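Side-chain contacts in periplasmic solute binding protein (Pectobacterium atrosepticum, PDB 4RY1), which probably binds a sugar in the periplasm and hands it to an ABC-type transporter for uptake: residues G11-Q14 / R15-A18; M62-D65 / W66-P70; D250-I253 / Y254-S258; L334-I338 / G339-P343. All blocks are in the same frame, centred on the assembly; numbering follows the deposited sequence. Where two conformers were deposited one is given.

Interaction 1: residues G11-Q14 / R15-A18; sequences GGNQ and RHEA. With ACT (acetate ion), chain F.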
# COMPACT_ATOMS: atom_id res chain seq x y z
N GLY A 11 -5.00 10.72 -6.59
CA GLY A 11 -4.41 11.23 -5.35
C GLY A 11 -5.12 12.47 -4.86
O GLY A 11 -6.19 12.80 -5.33
N GLY A 12 -4.50 13.11 -3.88
CA GLY A 12 -5.03 14.33 -3.31
C GLY A 12 -4.45 15.55 -3.99
O GLY A 12 -3.58 15.45 -4.87
N ASN A 13 -4.89 16.72 -3.54
CA ASN A 13 -4.57 17.97 -4.22
C ASN A 13 -3.07 18.30 -4.16
O ASN A 13 -2.56 18.98 -5.04
CB ASN A 13 -5.42 19.09 -3.67
CG ASN A 13 -6.86 18.95 -4.06
OD1 ASN A 13 -7.16 18.43 -5.13
ND2 ASN A 13 -7.75 19.46 -3.24
N GLN A 14 -2.37 17.86 -3.12
CA GLN A 14 -0.91 18.12 -3.05
C GLN A 14 -0.20 17.32 -4.13
O GLN A 14 0.67 17.84 -4.80
CB GLN A 14 -0.34 17.85 -1.66
CG GLN A 14 -0.92 18.78 -0.63
CD GLN A 14 -0.25 20.12 -0.59
OE1 GLN A 14 0.69 20.41 -1.35
NE2 GLN A 14 -0.71 20.97 0.32
N ARG A 15 -0.57 16.06 -4.31
CA ARG A 15 -0.01 15.28 -5.39
C ARG A 15 -0.40 15.87 -6.74
O ARG A 15 0.41 15.90 -7.67
CB ARG A 15 -0.41 13.79 -5.28
CG ARG A 15 0.13 12.95 -6.44
CD ARG A 15 -0.27 11.50 -6.35
NE ARG A 15 0.25 10.81 -5.19
CZ ARG A 15 -0.29 9.74 -4.62
NH1 ARG A 15 -1.39 9.20 -5.11
NH2 ARG A 15 0.30 9.17 -3.58
N HIS A 16 -1.65 16.33 -6.87
CA HIS A 16 -2.08 16.90 -8.15
C HIS A 16 -1.24 18.11 -8.54
O HIS A 16 -0.77 18.22 -9.68
CB HIS A 16 -3.55 17.30 -8.14
CG HIS A 16 -4.49 16.17 -7.97
ND1 HIS A 16 -4.22 14.88 -8.35
CD2 HIS A 16 -5.73 16.15 -7.43
CE1 HIS A 16 -5.24 14.11 -8.07
NE2 HIS A 16 -6.18 14.85 -7.51
N GLU A 17 -1.04 19.03 -7.59
CA GLU A 17 -0.24 20.22 -7.89
C GLU A 17 1.18 19.85 -8.33
O GLU A 17 1.73 20.38 -9.29
CB GLU A 17 -0.18 21.17 -6.69
CG GLU A 17 0.61 22.45 -6.99
CD GLU A 17 0.94 23.25 -5.75
OE1 GLU A 17 0.25 23.14 -4.71
OE2 GLU A 17 1.95 23.99 -5.79
N ALA A 18 1.77 18.93 -7.59
CA ALA A 18 3.16 18.58 -7.83
C ALA A 18 3.30 17.88 -9.17
O ALA A 18 4.29 18.05 -9.89
CB ALA A 18 3.65 17.69 -6.71
C ACT F . -2.22 7.14 -2.09
O ACT F . -2.93 7.61 -3.01
OXT ACT F . -1.05 6.82 -2.34
CH3 ACT F . -2.73 6.97 -0.68
O HOH W 1 1.34 22.89 -2.24
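The imidazole of His16 lies over the peptide carbonyl that begins its own helix: Gly12 O sits 3.3 Å above the ring plane, over the ring centre, while Gly12 holds the N-cap position. The same oxygen accepts the backbone N-H of His16, with His16 N to Gly12 O at 2.9 Å, so one atom meets both the amide and the ring face. At the edge of that ring, Asn13 OD1 approaches His16 CD2 at 3.5 Å, its amide plane turned 56° from the imidazole. The rotation of the ring is fixed further because ND1 accepts a hydrogen bond from the indole NE1 of Trp9.

On the adjoining side of the helix, Arg15 leaves with CG anti to the backbone N (chi1 178°) and bends only at chi3, which carries the guanidinium past Gly11, where Arg15 NH1 comes 3.6 Å from Gly11 CA. Its two terminal nitrogens grip an acetate: Arg15 NH2 donates to acetate OXT at 3.0 Å in a nearly straight bond (176°), and Arg15 NH1 to acetate O at 3.1 Å. The carbonyl oxygens of Trp10, at NH1, and Gln322, at NE, hold the group in place. Farther along, a water donates to both Gln14 OE1 and Glu17 OE1. The whole turn opens helix 13-29, the crossover helix of the beta-alpha-beta unit between parallel strands 3-10 and 33-40.

Interaction 2: residues M62-D65 / W66-P70; sequences MRID and WNWLP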
# COMPACT_ATOMS: atom_id res chain seq x y z
N MET A 62 -0.26 5.78 -17.66
CA MET A 62 -1.21 5.53 -16.57
C MET A 62 -0.46 5.26 -15.28
O MET A 62 0.43 4.42 -15.23
CB MET A 62 -2.03 4.28 -16.87
CG MET A 62 -2.90 4.36 -18.12
SD MET A 62 -3.31 2.72 -18.91
CE MET A 62 -1.76 2.56 -19.84
N ARG A 63 -0.90 5.89 -14.20
CA ARG A 63 -0.55 5.37 -12.87
C ARG A 63 -1.39 4.11 -12.63
O ARG A 63 -2.59 4.11 -12.87
CB ARG A 63 -0.81 6.37 -11.76
CG ARG A 63 -0.22 6.00 -10.41
CD ARG A 63 -0.79 6.87 -9.30
NE ARG A 63 -0.31 6.50 -7.97
CZ ARG A 63 0.61 7.15 -7.27
NH1 ARG A 63 1.18 8.23 -7.76
NH2 ARG A 63 0.92 6.70 -6.06
N ILE A 64 -0.74 3.05 -12.17
CA ILE A 64 -1.42 1.81 -11.85
C ILE A 64 -0.88 1.25 -10.55
O ILE A 64 0.26 1.53 -10.17
CB ILE A 64 -1.30 0.75 -12.95
CG1 ILE A 64 0.16 0.37 -13.20
CG2 ILE A 64 -2.01 1.19 -14.23
CD1 ILE A 64 0.31 -0.87 -14.07
N ASP A 65 -1.70 0.51 -9.84
CA ASP A 65 -1.24 -0.27 -8.70
C ASP A 65 -0.60 -1.57 -9.19
O ASP A 65 -1.06 -2.20 -10.16
CB ASP A 65 -2.39 -0.53 -7.71
CG ASP A 65 -2.25 0.21 -6.37
OD1 ASP A 65 -1.28 0.94 -6.10
OD2 ASP A 65 -3.18 0.06 -5.56
N TRP A 66 0.45 -1.99 -8.49
CA TRP A 66 1.15 -3.26 -8.81
C TRP A 66 0.21 -4.46 -8.81
O TRP A 66 0.32 -5.38 -9.63
CB TRP A 66 2.31 -3.45 -7.83
CG TRP A 66 2.92 -4.80 -7.76
CD1 TRP A 66 3.87 -5.31 -8.59
CD2 TRP A 66 2.67 -5.78 -6.77
NE1 TRP A 66 4.21 -6.57 -8.17
CE2 TRP A 66 3.49 -6.87 -7.05
CE3 TRP A 66 1.83 -5.84 -5.65
CZ2 TRP A 66 3.51 -8.01 -6.25
CZ3 TRP A 66 1.85 -6.96 -4.87
CH2 TRP A 66 2.68 -8.03 -5.17
N ASN A 67 -0.73 -4.46 -7.88
CA ASN A 67 -1.65 -5.58 -7.75
C ASN A 67 -2.73 -5.62 -8.82
O ASN A 67 -3.54 -6.56 -8.82
CB ASN A 67 -2.23 -5.57 -6.35
CG ASN A 67 -2.65 -4.21 -5.92
OD1 ASN A 67 -1.80 -3.31 -5.72
ND2 ASN A 67 -3.92 -4.02 -5.78
N TRP A 68 -2.70 -4.66 -9.74
CA TRP A 68 -3.57 -4.68 -10.93
C TRP A 68 -2.93 -5.40 -12.10
O TRP A 68 -3.60 -5.64 -13.12
CB TRP A 68 -4.00 -3.29 -11.38
CG TRP A 68 -4.69 -2.48 -10.34
CD1 TRP A 68 -5.20 -2.90 -9.13
CD2 TRP A 68 -4.91 -1.08 -10.40
NE1 TRP A 68 -5.72 -1.84 -8.46
CE2 TRP A 68 -5.58 -0.71 -9.22
CE3 TRP A 68 -4.63 -0.10 -11.37
CZ2 TRP A 68 -5.94 0.61 -8.96
CZ3 TRP A 68 -5.01 1.21 -11.10
CH2 TRP A 68 -5.64 1.55 -9.91
N LEU A 69 -1.66 -5.76 -11.99
CA LEU A 69 -0.99 -6.44 -13.09
C LEU A 69 -1.61 -7.81 -13.43
O LEU A 69 -1.65 -8.18 -14.61
CB LEU A 69 0.52 -6.53 -12.89
CG LEU A 69 1.27 -5.21 -13.00
CD1 LEU A 69 2.75 -5.45 -12.79
CD2 LEU A 69 1.03 -4.52 -14.33
N PRO A 70 -2.10 -8.58 -12.43
CA PRO A 70 -2.79 -9.83 -12.87
C PRO A 70 -3.98 -9.58 -13.80
O PRO A 70 -4.09 -10.22 -14.85
CB PRO A 70 -3.19 -10.48 -11.54
CG PRO A 70 -2.10 -10.02 -10.62
CD PRO A 70 -1.88 -8.57 -10.97
O HOH W 2 0.95 -0.71 -6.03
O HOH W 3 -5.19 -1.62 -5.18
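Asp65 meets Trp68 through its CB, which stands over one face of the indole, 3.6 Å from the centroid of the five-membered ring and 13° off its normal, a CH-pi contact. The same CB has Asn67 OD1 beside it at 3.5 Å. Beyond it, CG also faces Asn67 OD1, and the carboxylate and amide run side by side with planes 51° apart. At the tip the two oxygens part company. OD1 accepts a hydrogen bond from a water that accepts one from Trp66 N, and is further bonded to a glycerol and, weakly, to Ser288 OG. A second water donates to Asp65 OD2, its oxygen 2.6 Å away, and accepts Asn67 ND2 and, weakly, Trp68 NE1. Asn67 OD1 is held by Lys285 NZ.

The turn itself is closed by Trp68 N donating to Asp65 O at 3.0 Å, with the donor well above the carbonyl plane. Trp68 CG lies anti to the carbonyl carbon (chi1 -56°), which brings the indole back against Asp65, and its six-membered ring packs against Ile64, with Ile64 CB 3.8 Å from Trp68 CE3. Ile64 CD1 meets Leu69 CD2 at 3.7 Å where strand 61-64 leads toward helix 69-74. A carboxylate whose aliphatic root rests on an aromatic face while its oxygens engage water and glycerol is consistent with a place in the ligand-binding cleft, where a sugar would probably sit.

Interaction 3: residues D250-I253 / Y254-S258; sequences DSAI and YTYSS
Ala252 and Tyr256 are joined across the first turn of helix 253-257, a short helix that follows strand 245-249 in this periplasmic binding protein fold. Tyr256 N donates to Ala252 O at 3.0 Å, nearly along the C=O axis, and the phenol ring presents its edge to the same oxygen, with Tyr256 CD1 3.4 Å from Ala252 O in the ring plane. The tyrosine's CG is anti to the carbonyl carbon (chi1 -78°), which turns the ring back along the helix toward Ala252, whose CB lies 4.3 Å from Tyr256 CD1. The far end of the ring is bonded through its OH to Ala162 O, and Tyr233 meets it edge-to-face.

Water is inserted between two amides at the start of the helix and the carbonyls four residues back. One water donates to Asp250 O and accepts Tyr254 N, both at 2.9 Å; another donates to Ser251 O and accepts Thr255 N. Together they bridge the 250-252 segment, which has helical backbone angles without the regular bonds, to the helix proper. Asp250 itself is tied to strand 107-123, OD1 through Thr116 OG1 and OD2 through Ser117 N, while Ser251 OG bonds a glycerol. Tyr254 OH, on another side of the helix, pairs with Asn345 ND2, and Ile253 packs on Leu346 and Ala350 of helix 346-356.

One residue on from Ala252, Ile253 O accepts Ser257 N at 2.8 Å, and Ser257 OG lies near that oxygen as well. Ser258 OG folds back and donates to Thr255 O at 2.7 Å.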
# COMPACT_ATOMS: atom_id res chain seq x y z
N ASP A 250 4.15 2.94 3.80
CA ASP A 250 4.77 4.25 4.06
C ASP A 250 4.34 5.31 3.03
O ASP A 250 4.35 6.50 3.33
CB ASP A 250 6.30 4.19 4.30
CG ASP A 250 7.07 3.50 3.20
OD1 ASP A 250 6.97 3.96 2.04
OD2 ASP A 250 7.81 2.52 3.50
N SER A 251 3.90 4.86 1.85
CA SER A 251 3.38 5.76 0.80
C SER A 251 2.03 6.40 1.18
O SER A 251 1.56 7.32 0.49
CB SER A 251 3.23 4.97 -0.50
OG SER A 251 2.33 3.91 -0.34
N ALA A 252 1.41 5.94 2.26
CA ALA A 252 0.15 6.50 2.76
C ALA A 252 0.34 7.46 3.94
O ALA A 252 -0.61 8.06 4.42
CB ALA A 252 -0.77 5.38 3.20
N ILE A 253 1.56 7.55 4.45
CA ILE A 253 1.81 8.39 5.62
C ILE A 253 1.36 9.83 5.42
O ILE A 253 0.73 10.39 6.30
CB ILE A 253 3.30 8.31 6.03
CG1 ILE A 253 3.59 6.93 6.63
CG2 ILE A 253 3.67 9.45 6.98
CD1 ILE A 253 5.07 6.63 6.79
N TYR A 254 1.65 10.42 4.26
CA TYR A 254 1.28 11.83 4.01
C TYR A 254 -0.24 11.98 4.10
O TYR A 254 -0.75 12.91 4.72
CB TYR A 254 1.81 12.33 2.66
CG TYR A 254 3.21 12.87 2.68
CD1 TYR A 254 4.16 12.38 3.57
CD2 TYR A 254 3.59 13.86 1.81
CE1 TYR A 254 5.45 12.89 3.60
CE2 TYR A 254 4.88 14.37 1.82
CZ TYR A 254 5.80 13.87 2.73
OH TYR A 254 7.09 14.39 2.79
N THR A 255 -0.96 11.05 3.50
CA THR A 255 -2.42 11.06 3.56
C THR A 255 -2.95 11.01 4.99
O THR A 255 -3.86 11.75 5.38
CB THR A 255 -3.01 9.91 2.74
OG1 THR A 255 -2.58 10.03 1.38
CG2 THR A 255 -4.53 9.92 2.82
N TYR A 256 -2.42 10.08 5.79
CA TYR A 256 -2.87 9.95 7.18
C TYR A 256 -2.40 11.08 8.10
O TYR A 256 -3.01 11.35 9.13
CB TYR A 256 -2.55 8.56 7.78
CG TYR A 256 -3.55 7.55 7.26
CD1 TYR A 256 -3.50 7.13 5.95
CD2 TYR A 256 -4.59 7.07 8.07
CE1 TYR A 256 -4.43 6.25 5.44
CE2 TYR A 256 -5.55 6.19 7.56
CZ TYR A 256 -5.45 5.77 6.24
OH TYR A 256 -6.37 4.92 5.66
N SER A 257 -1.34 11.75 7.69
CA SER A 257 -0.82 12.90 8.41
C SER A 257 -1.60 14.18 8.10
O SER A 257 -1.57 15.12 8.89
CB SER A 257 0.65 13.11 8.05
OG SER A 257 1.47 12.13 8.64
N SER A 258 -2.33 14.16 6.99
CA SER A 258 -2.83 15.39 6.33
C SER A 258 -3.79 16.20 7.20
O SER A 258 -3.77 17.43 7.18
CB SER A 258 -3.45 15.07 4.95
OG SER A 258 -4.68 14.35 5.04
O HOH W 4 3.63 9.19 2.51
O HOH W 5 0.14 9.64 1.00

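Interaction 4: residues L334-I338 / G339-P343; sequences LLEDI and GVINP
The carbonyl of Leu335 receives Ile341 N at 3.1 Å from its O, the donor well above the carbonyl plane, and a weak bond from Val340 N; Glu336 O likewise takes Gly339 N at 3.0 Å from above its plane. The Asn342 amide donates ND2 to Gly339 O, which lies close to the amide plane. A water donates to both Glu336 O and Ile341 O, and the CA-H of Glu336 points almost straight (167°) at Ile341 O.

Around these bonds the side chains close up. Ile341 CD1 reaches Leu335 CB at 3.7 Å, and these two buried residues both rest on Leu321. Ile338 and Val340, the more exposed pair, lie side by side, pointing the same way, with Ile338 CG1 3.9 Å from Val340 CG2. In the conformer given, Glu336 OE2 forms a salt bridge with Arg352 of helix 346-356. Gly339, at a positive phi of 84°, lets the chain leave helix 329-337 with its amides turned back into the last turn: the Schellman motif, a C-terminal helix cap.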
# COMPACT_ATOMS: atom_id res chain seq x y z
N LEU A 334 19.17 13.42 -4.61
CA LEU A 334 18.85 14.82 -4.88
C LEU A 334 17.94 15.41 -3.82
O LEU A 334 18.18 16.51 -3.31
CB LEU A 334 18.25 15.01 -6.28
CG LEU A 334 17.84 16.43 -6.63
CD1 LEU A 334 18.99 17.42 -6.56
CD2 LEU A 334 17.26 16.44 -8.03
N LEU A 335 16.88 14.69 -3.50
CA LEU A 335 15.94 15.17 -2.49
C LEU A 335 16.59 15.31 -1.09
O LEU A 335 16.23 16.19 -0.34
CB LEU A 335 14.69 14.31 -2.43
CG LEU A 335 13.81 14.34 -3.67
CD1 LEU A 335 12.56 13.52 -3.36
CD2 LEU A 335 13.44 15.74 -4.11
N GLU A 336 17.51 14.42 -0.77
CA GLU A 336 18.26 14.56 0.48
C GLU A 336 19.17 15.78 0.43
O GLU A 336 19.21 16.56 1.38
CB GLU A 336 19.07 13.32 0.78
CG GLU A 336 19.65 13.39 2.19
CD GLU A 336 20.41 12.16 2.60
OE1 GLU A 336 21.23 11.66 1.81
OE2 GLU A 336 20.19 11.70 3.73
N ASP A 337 19.86 15.95 -0.69
CA ASP A 337 20.81 17.08 -0.83
C ASP A 337 20.13 18.44 -0.68
O ASP A 337 20.71 19.39 -0.18
CB ASP A 337 21.51 17.02 -2.20
CG ASP A 337 22.51 15.87 -2.32
OD1 ASP A 337 22.90 15.26 -1.29
OD2 ASP A 337 22.90 15.56 -3.47
N ILE A 338 18.88 18.56 -1.15
CA ILE A 338 18.12 19.81 -1.06
C ILE A 338 17.24 19.87 0.21
O ILE A 338 16.49 20.81 0.39
CB ILE A 338 17.32 20.12 -2.34
CG1 ILE A 338 16.13 19.14 -2.53
CG2 ILE A 338 18.25 20.12 -3.54
CD1 ILE A 338 15.22 19.55 -3.67
N GLY A 339 17.34 18.85 1.06
CA GLY A 339 16.69 18.82 2.36
C GLY A 339 15.24 18.37 2.41
O GLY A 339 14.61 18.45 3.46
N VAL A 340 14.70 17.92 1.28
CA VAL A 340 13.32 17.45 1.24
C VAL A 340 13.20 16.12 1.98
O VAL A 340 12.26 15.89 2.73
CB VAL A 340 12.85 17.36 -0.21
CG1 VAL A 340 11.53 16.63 -0.35
CG2 VAL A 340 12.70 18.77 -0.75
N ILE A 341 14.17 15.25 1.73
CA ILE A 341 14.39 14.08 2.57
C ILE A 341 15.29 14.57 3.70
O ILE A 341 16.37 15.13 3.45
CB ILE A 341 15.04 12.92 1.80
CG1 ILE A 341 14.04 12.31 0.81
CG2 ILE A 341 15.54 11.83 2.73
CD1 ILE A 341 14.67 11.35 -0.16
N ASN A 342 14.83 14.37 4.92
CA ASN A 342 15.56 14.81 6.13
C ASN A 342 15.11 13.96 7.32
O ASN A 342 14.08 13.28 7.24
CB ASN A 342 15.30 16.30 6.37
CG ASN A 342 13.85 16.59 6.69
OD1 ASN A 342 13.38 16.26 7.78
ND2 ASN A 342 13.13 17.16 5.73
N PRO A 343 15.89 13.95 8.42
CA PRO A 343 15.57 13.06 9.54
C PRO A 343 14.33 13.42 10.36
O PRO A 343 13.93 12.65 11.22
CB PRO A 343 16.83 13.10 10.41
CG PRO A 343 17.87 13.78 9.61
CD PRO A 343 17.22 14.56 8.53
O HOH W 6 18.63 16.06 4.56

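Interactions 1 and 2 touch through their arginines: Arg15 NH1 and Arg63 NH2 come within 3.5 Å beside the acetate bound by interaction 1, an anion that probably tempers their like charges. Interaction 3 comes within about 5 Å of interaction 1 and about 6 Å of interaction 2, nearest atoms, and the same acetate lies about 4 Å, nearest atoms, from the side chain of Thr255. Glycerol bonds both Asp65 and Ser251. These small molecules probably come from the crystallisation liquor, yet they suggest a pocket lined by interactions 1 to 3. Interaction 4 lies farther out, its centre about 28 Å from that of interaction 2, though its nearest atoms approach interaction 3 to about 5 Å.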